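Local coordinates for protein ferredoxin component of carbazole 1,9a-dioxygenase (Nocardioides aromaticivorans, PDB 3GCE) that carries a Rieske [2Fe-2S] cluster and, as the ferredoxin component of carbazole 1,9a-dioxygenase, probably passes electrons to the terminal oxygenase, at residues A[26-31]-A[35-40]; A[45-50]-A[68-73]. One frame throughout, in Å; residues are numbered along the deposited sequence.

Contact 1: residues A[26-31]-A[35-40]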
# COMPACT_ATOMS: atom_id res chain seq x y z
N THR A 26 -1.62 4.64 4.67
CA THR A 26 -0.72 5.80 4.75
C THR A 26 0.35 5.63 3.71
O THR A 26 0.49 4.55 3.14
CB THR A 26 -0.02 5.88 6.12
OG1 THR A 26 -0.88 5.36 7.12
CG2 THR A 26 0.31 7.31 6.46
N ALA A 27 1.11 6.67 3.46
CA ALA A 27 2.20 6.60 2.50
C ALA A 27 3.50 6.98 3.20
O ALA A 27 3.50 7.82 4.11
CB ALA A 27 1.94 7.51 1.31
N PHE A 28 4.58 6.35 2.74
CA PHE A 28 5.92 6.54 3.26
C PHE A 28 6.90 6.59 2.11
O PHE A 28 6.68 5.94 1.06
CB PHE A 28 6.30 5.39 4.17
CG PHE A 28 5.47 5.30 5.41
CD1 PHE A 28 5.67 6.19 6.46
CD2 PHE A 28 4.48 4.32 5.54
CE1 PHE A 28 4.90 6.11 7.62
CE2 PHE A 28 3.70 4.23 6.69
CZ PHE A 28 3.91 5.13 7.74
N ASP A 29 7.98 7.34 2.29
CA ASP A 29 9.11 7.28 1.38
C ASP A 29 9.96 6.05 1.67
O ASP A 29 10.45 5.87 2.79
CB ASP A 29 10.00 8.52 1.47
CG ASP A 29 11.31 8.33 0.73
OD1 ASP A 29 11.25 8.18 -0.50
OD2 ASP A 29 12.39 8.29 1.36
N VAL A 30 10.13 5.21 0.65
CA VAL A 30 10.93 4.04 0.78
C VAL A 30 12.03 4.18 -0.28
O VAL A 30 11.85 3.79 -1.43
CB VAL A 30 10.09 2.74 0.58
CG1 VAL A 30 10.97 1.49 0.63
CG2 VAL A 30 8.99 2.63 1.67
N ASP A 31 13.16 4.78 0.12
CA ASP A 31 14.31 4.90 -0.78
C ASP A 31 13.98 5.66 -2.05
O ASP A 31 14.36 5.23 -3.14
CB ASP A 31 14.79 3.50 -1.18
CG ASP A 31 16.14 3.16 -0.61
OD1 ASP A 31 16.27 3.11 0.66
OD2 ASP A 31 17.07 2.93 -1.43
N VAL A 35 5.36 4.75 -1.06
CA VAL A 35 4.75 3.45 -0.83
C VAL A 35 3.56 3.53 0.12
O VAL A 35 3.66 4.05 1.24
CB VAL A 35 5.80 2.45 -0.28
CG1 VAL A 35 5.17 1.09 -0.03
CG2 VAL A 35 6.92 2.29 -1.28
N MET A 36 2.42 3.03 -0.35
CA MET A 36 1.22 2.97 0.47
C MET A 36 1.31 1.73 1.35
O MET A 36 1.55 0.63 0.85
CB MET A 36 -0.03 2.89 -0.41
CG MET A 36 -1.34 3.07 0.38
SD MET A 36 -2.17 1.51 0.66
CE MET A 36 -2.70 1.30 -0.99
N VAL A 37 1.11 1.93 2.65
CA VAL A 37 1.15 0.86 3.62
C VAL A 37 -0.21 0.83 4.32
O VAL A 37 -0.74 1.88 4.65
CB VAL A 37 2.36 1.05 4.59
CG1 VAL A 37 2.35 0.04 5.72
CG2 VAL A 37 3.65 0.90 3.80
N VAL A 38 -0.77 -0.38 4.49
CA VAL A 38 -2.04 -0.54 5.17
C VAL A 38 -2.07 -1.83 5.99
O VAL A 38 -1.60 -2.88 5.55
CB VAL A 38 -3.23 -0.46 4.15
CG1 VAL A 38 -3.26 -1.67 3.22
CG2 VAL A 38 -4.57 -0.26 4.88
N ARG A 39 -2.59 -1.72 7.21
CA ARG A 39 -2.79 -2.86 8.11
C ARG A 39 -4.20 -3.42 7.90
O ARG A 39 -5.17 -2.67 7.77
CB ARG A 39 -2.72 -2.42 9.57
CG ARG A 39 -1.35 -2.30 10.20
CD ARG A 39 -1.51 -1.98 11.72
NE ARG A 39 -2.08 -3.10 12.50
CZ ARG A 39 -2.42 -3.05 13.79
NH1 ARG A 39 -2.29 -1.93 14.50
NH2 ARG A 39 -2.89 -4.13 14.39
N ASP A 40 -4.29 -4.74 7.87
CA ASP A 40 -5.56 -5.44 8.00
C ASP A 40 -5.34 -6.54 9.05
O ASP A 40 -4.43 -7.37 8.90
CB ASP A 40 -5.97 -6.05 6.66
CG ASP A 40 -7.33 -6.75 6.72
OD1 ASP A 40 -8.35 -6.07 6.99
OD2 ASP A 40 -7.37 -7.99 6.52
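With CG of Phe28 turned beside its own backbone N (chi1 -65°), the phenyl ring leans to the neighbouring strand and meets Val37 with one edge: Phe28 CD2 comes within 3.9 Å of Val37 CG2, the methyl close to the plane of the ring. The two side chains cross at about a right angle, and CB of Val37 also touches CD2 and CE2. Val35 places CG2 next to its backbone N and CG1 anti to it (chi1 179°), which directs CG2 at the end of Val30; Val30 CG2 and Val35 CG2 stand 3.6 Å apart. The residues belong to the antiparallel hairpin formed by strands 26-30 and 33-40 in the Rieske domain. Two hydrogen-bonded pairs hold it together, Thr26 with Val37 and Phe28 with Val35. In the first, the Thr26 N to Val37 O bond measures 2.9 Å and its return, Val37 N to Thr26 O, 2.7 Å. In the second, Val35 N reaches Phe28 O at 2.8 Å and Phe28 N bonds Val35 O at 2.9 Å. Between these pairs Ala27 and Met36 form a non-hydrogen-bonded pair, where the CA of Met36 lies 3.2 Å from Thr26 O and the CA of Ala27 points its hydrogen at Val35 O. Ala27 and Met36 direct their side chains to the face that meets Asn49. On the other face, Phe28 packs against Val14 and Ala15 of strand 12-16, and Val35 and Val37 touch Ala46 and Val44 of strand 43-48.

Contact 2: residues A[45-50]-A[68-73]. With FES (Fe2/s2 (inorganic) cluster), chain B.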
# COMPACT_ATOMS: atom_id res chain seq x y z
N TYR A 45 0.33 -4.69 4.41
CA TYR A 45 0.52 -4.76 2.96
C TYR A 45 1.13 -3.47 2.47
O TYR A 45 0.90 -2.42 3.06
CB TYR A 45 -0.83 -4.96 2.27
CG TYR A 45 -1.53 -6.17 2.80
CD1 TYR A 45 -1.13 -7.44 2.41
CD2 TYR A 45 -2.57 -6.06 3.72
CE1 TYR A 45 -1.74 -8.56 2.91
CE2 TYR A 45 -3.21 -7.21 4.22
CZ TYR A 45 -2.78 -8.45 3.79
OH TYR A 45 -3.37 -9.60 4.25
N ALA A 46 1.90 -3.55 1.39
CA ALA A 46 2.58 -2.36 0.86
C ALA A 46 2.60 -2.42 -0.65
O ALA A 46 3.00 -3.44 -1.22
CB ALA A 46 4.00 -2.29 1.41
N ILE A 47 2.18 -1.34 -1.31
CA ILE A 47 2.26 -1.24 -2.77
C ILE A 47 2.66 0.17 -3.12
O ILE A 47 2.62 1.05 -2.26
CB ILE A 47 0.92 -1.66 -3.51
CG1 ILE A 47 -0.28 -0.78 -3.07
CG2 ILE A 47 0.63 -3.14 -3.27
CD1 ILE A 47 -1.52 -0.86 -4.04
N SER A 48 3.07 0.39 -4.36
CA SER A 48 3.33 1.76 -4.82
C SER A 48 2.13 2.65 -4.54
O SER A 48 0.98 2.24 -4.75
CB SER A 48 3.63 1.80 -6.30
OG SER A 48 3.67 3.17 -6.70
N ASN A 49 2.39 3.86 -4.07
CA ASN A 49 1.32 4.79 -3.75
C ASN A 49 0.78 5.50 -4.99
O ASN A 49 -0.22 6.19 -4.91
CB ASN A 49 1.79 5.85 -2.75
CG ASN A 49 0.62 6.56 -2.06
OD1 ASN A 49 -0.38 5.93 -1.74
ND2 ASN A 49 0.75 7.86 -1.83
N LEU A 50 1.46 5.35 -6.12
CA LEU A 50 1.04 6.03 -7.34
C LEU A 50 0.17 5.14 -8.18
O LEU A 50 0.61 4.07 -8.59
CB LEU A 50 2.23 6.44 -8.20
CG LEU A 50 2.68 7.88 -8.12
CD1 LEU A 50 1.59 8.83 -8.72
CD2 LEU A 50 3.06 8.22 -6.68
N LEU A 68 -9.73 -6.54 0.42
CA LEU A 68 -8.29 -6.16 0.41
C LEU A 68 -7.90 -5.34 -0.84
O LEU A 68 -6.88 -5.61 -1.50
CB LEU A 68 -7.35 -7.39 0.61
CG LEU A 68 -7.42 -8.08 2.00
CD1 LEU A 68 -6.65 -9.37 2.02
CD2 LEU A 68 -6.95 -7.16 3.18
N GLU A 69 -8.77 -4.38 -1.16
CA GLU A 69 -8.57 -3.47 -2.27
C GLU A 69 -8.41 -2.05 -1.76
O GLU A 69 -9.09 -1.64 -0.81
CB GLU A 69 -9.77 -3.49 -3.20
CG GLU A 69 -9.95 -4.77 -4.00
CD GLU A 69 -11.23 -4.72 -4.82
OE1 GLU A 69 -12.31 -4.69 -4.21
OE2 GLU A 69 -11.16 -4.69 -6.07
N ILE A 70 -7.52 -1.32 -2.40
CA ILE A 70 -7.46 0.12 -2.25
C ILE A 70 -8.13 0.74 -3.49
O ILE A 70 -7.88 0.34 -4.63
CB ILE A 70 -6.00 0.62 -2.12
CG1 ILE A 70 -5.95 2.13 -1.82
CG2 ILE A 70 -5.20 0.31 -3.43
CD1 ILE A 70 -6.58 2.53 -0.49
N GLU A 71 -8.97 1.73 -3.26
CA GLU A 71 -9.71 2.36 -4.34
C GLU A 71 -9.11 3.75 -4.57
O GLU A 71 -9.02 4.55 -3.64
CB GLU A 71 -11.17 2.45 -3.96
CG GLU A 71 -12.07 3.22 -4.93
CD GLU A 71 -13.52 3.25 -4.42
OE1 GLU A 71 -13.74 2.95 -3.23
OE2 GLU A 71 -14.44 3.57 -5.20
N CYS A 72 -8.67 4.02 -5.80
CA CYS A 72 -8.01 5.29 -6.14
C CYS A 72 -8.99 6.45 -5.90
O CYS A 72 -10.16 6.35 -6.29
CB CYS A 72 -7.61 5.25 -7.62
SG CYS A 72 -6.86 6.79 -8.24
N PRO A 73 -8.53 7.55 -5.29
CA PRO A 73 -9.49 8.65 -5.05
C PRO A 73 -9.94 9.42 -6.31
O PRO A 73 -10.95 10.15 -6.26
CB PRO A 73 -8.72 9.60 -4.12
CG PRO A 73 -7.28 9.35 -4.41
CD PRO A 73 -7.18 7.85 -4.76
FE1 FES B . -6.29 6.19 -10.33
FE2 FES B . -7.42 7.15 -12.64
S1 FES B . -8.11 5.37 -11.43
S2 FES B . -5.70 7.92 -11.50
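Two sheets of the Rieske domain meet here: strand 43-48, at the border of the sheet that holds 26-30 and 33-40, faces strand 69-71 of the four-stranded sheet beside the [2Fe-2S] cluster. No hydrogen bond crosses between the segments, and the contact is made by apolar side chains at two points. Tyr45 CE2 lies 3.9 Å from Leu68 CD2, the methyl coming obliquely to the ring, while Leu68 CD1 approaches the phenolic OH at 4.0 Å. Further along, Ile47 CD1 meets Ile70 CG2 at 3.9 Å. In Ile47, CG1 sits between the backbone N and the carbonyl carbon (chi1 59°), and the nearly extended continuation carries CD1 across to the other sheet. Beyond this pair no side chain touches across the segments. Ser48 OG accepts a hydrogen bond from the backbone N of Leu50 at 3.2 Å, an ST turn ending strand 43-48, and Cys72 SG binds an iron of the cluster at 2.2 Å, the same iron being held by Cys51 SG. Leu68 and Glu69 form a G1 beta bulge opposite His64. Around the isoleucines, Met36 of strand 33-40 touches both, as does Phe79 of strand 78-80, and Phe63 of strand 62-64 packs on Leu68 and Ile70.

How the contacts relate
Contact 1 pairs neighbouring strands within one sheet, whereas contact 2 packs that sheet against another. The first therefore rests on backbone hydrogen bonds supplemented by valine and phenylalanine packing, and the second on apolar side chains alone; it also buries less surface, 127 against 312 Å². Both are partly buried, each with its centre about 5 Å from the centre of the chain. They are in series along the sequence and share a border, since strands 33-40 and 43-48 are neighbours: Met36 N lies 2.8 Å from Ile47 O, a probable hydrogen bond. Contact 2 also contains a cluster ligand, whereas the side chain of Met36 in contact 1 stops about 11 Å from the cluster.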